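Local coordinates for glycoside hydrolase family 31 (Trueperella pyogenes, PDB 5I0F), which degrades the cyclic glucan cycloalternan as a retaining glycoside hydrolase, through a covalent glycosyl-enzyme intermediate, at residues E571-A576 with V718-I723. Numbering follows the deposited sequence.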
# COMPACT_ATOMS: atom_id res chain seq x y z
N GLU A 571 8.05 23.78 1.70
CA GLU A 571 8.48 25.04 2.33
C GLU A 571 9.49 24.71 3.43
O GLU A 571 9.45 23.60 4.00
CB GLU A 571 7.28 25.81 2.90
CG GLU A 571 6.73 25.28 4.24
CD GLU A 571 5.72 26.21 4.92
OE1 GLU A 571 4.64 25.75 5.35
OE2 GLU A 571 6.03 27.42 5.05
N ALA A 572 10.37 25.66 3.74
CA ALA A 572 11.52 25.38 4.62
C ALA A 572 11.05 24.83 5.97
O ALA A 572 11.64 23.90 6.48
CB ALA A 572 12.37 26.64 4.83
N GLU A 573 10.00 25.42 6.54
CA GLU A 573 9.55 25.06 7.87
C GLU A 573 9.04 23.61 7.94
O GLU A 573 9.29 22.90 8.92
CB GLU A 573 8.44 26.02 8.34
CG GLU A 573 8.10 25.87 9.80
CD GLU A 573 7.01 26.81 10.27
OE1 GLU A 573 6.78 26.87 11.48
OE2 GLU A 573 6.33 27.46 9.42
N LEU A 574 8.34 23.19 6.90
CA LEU A 574 7.87 21.82 6.80
C LEU A 574 9.03 20.86 6.67
O LEU A 574 9.06 19.83 7.35
CB LEU A 574 6.87 21.65 5.63
CG LEU A 574 6.39 20.22 5.35
CD1 LEU A 574 5.72 19.59 6.56
CD2 LEU A 574 5.47 20.27 4.15
N TYR A 575 9.99 21.18 5.82
CA TYR A 575 11.18 20.34 5.69
C TYR A 575 11.88 20.18 7.04
O TYR A 575 12.19 19.07 7.45
CB TYR A 575 12.14 20.88 4.66
CG TYR A 575 13.25 19.91 4.25
CD1 TYR A 575 13.03 18.92 3.29
CD2 TYR A 575 14.51 20.00 4.81
CE1 TYR A 575 14.04 18.05 2.90
CE2 TYR A 575 15.53 19.13 4.42
CZ TYR A 575 15.30 18.17 3.47
OH TYR A 575 16.33 17.33 3.08
N ALA A 576 12.06 21.28 7.76
CA ALA A 576 12.67 21.24 9.08
C ALA A 576 11.94 20.35 10.06
O ALA A 576 12.57 19.53 10.74
CB ALA A 576 12.81 22.63 9.66
N VAL A 718 10.02 25.22 20.97
CA VAL A 718 10.40 24.40 19.81
C VAL A 718 11.00 25.22 18.64
O VAL A 718 10.39 25.38 17.58
CB VAL A 718 9.24 23.50 19.32
CG1 VAL A 718 9.01 22.37 20.31
CG2 VAL A 718 7.95 24.27 19.10
N GLY A 719 12.22 25.70 18.84
CA GLY A 719 13.02 26.18 17.72
C GLY A 719 13.19 25.03 16.72
O GLY A 719 12.93 23.87 17.05
N TRP A 720 13.66 25.32 15.52
CA TRP A 720 13.76 24.27 14.49
C TRP A 720 14.77 23.18 14.84
O TRP A 720 14.68 22.07 14.33
CB TRP A 720 14.07 24.89 13.13
CG TRP A 720 12.94 25.70 12.54
CD1 TRP A 720 11.78 26.10 13.15
CD2 TRP A 720 12.89 26.22 11.21
NE1 TRP A 720 11.03 26.85 12.29
CE2 TRP A 720 11.68 26.93 11.09
CE3 TRP A 720 13.77 26.17 10.12
CZ2 TRP A 720 11.31 27.58 9.89
CZ3 TRP A 720 13.39 26.81 8.92
CH2 TRP A 720 12.16 27.50 8.83
N ASP A 721 15.72 23.49 15.72
CA ASP A 721 16.69 22.52 16.23
C ASP A 721 16.16 21.62 17.35
O ASP A 721 16.91 20.80 17.87
CB ASP A 721 18.00 23.20 16.66
CG ASP A 721 17.80 24.30 17.65
OD1 ASP A 721 16.67 24.72 17.96
OD2 ASP A 721 18.82 24.81 18.13
N ILE A 722 14.88 21.76 17.71
CA ILE A 722 14.22 20.90 18.72
C ILE A 722 13.02 20.17 18.10
O ILE A 722 12.24 20.77 17.39
CB ILE A 722 13.66 21.75 19.89
CG1 ILE A 722 14.78 22.59 20.53
CG2 ILE A 722 12.91 20.91 20.92
CD1 ILE A 722 15.84 21.79 21.25
N ILE A 723 12.90 18.88 18.41
CA ILE A 723 11.63 18.15 18.33
C ILE A 723 11.43 17.59 19.75
O ILE A 723 12.35 17.01 20.29
CB ILE A 723 11.61 17.04 17.25
CG1 ILE A 723 10.32 16.20 17.38
CG2 ILE A 723 12.85 16.14 17.29
CD1 ILE A 723 10.17 15.10 16.35
O HOH W 1 8.76 28.23 12.63
O HOH W 2 12.54 21.05 13.16
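Ala572, Glu573 and Ala576, in the first turns of helix 572-583, meet the indole of Trp720, which projects from the loop between strands 712-717 and 725-728. The contact joins the family 31 TIM barrel, whose last two strands, 558-561 and 587-590, flank this helix in sequence, to the C-terminal beta domain. Ala572 touches the far end of the six-membered ring, its CB 4.1 Å from Trp720 CH2. Glu573 crosses the indole at about a right angle; CG stands anti to the backbone N (chi1 -169°), which lays the CB-CG bond against the benzo part, with CG 3.6 Å from Trp720 CZ2. The planes of its carboxylate and of the indole are 19° apart, and OE1 accepts a hydrogen bond from Gly686 N. One turn on, Ala576 sets CB over one indole face near the rim, 3.7 Å from Trp720 CE3, while Leu621 of helix 617-646 packs against both residues. Trp720 sits in a type I turn, Gly719 to Ile722, and a water donates to Trp720 O (2.6 Å from it) and, weakly, to Ala576 O. At the pyrrole edge, in the ring plane, another water accepts from Trp720 NE1 at 2.7 Å and donates to Glu573 OE1 as well.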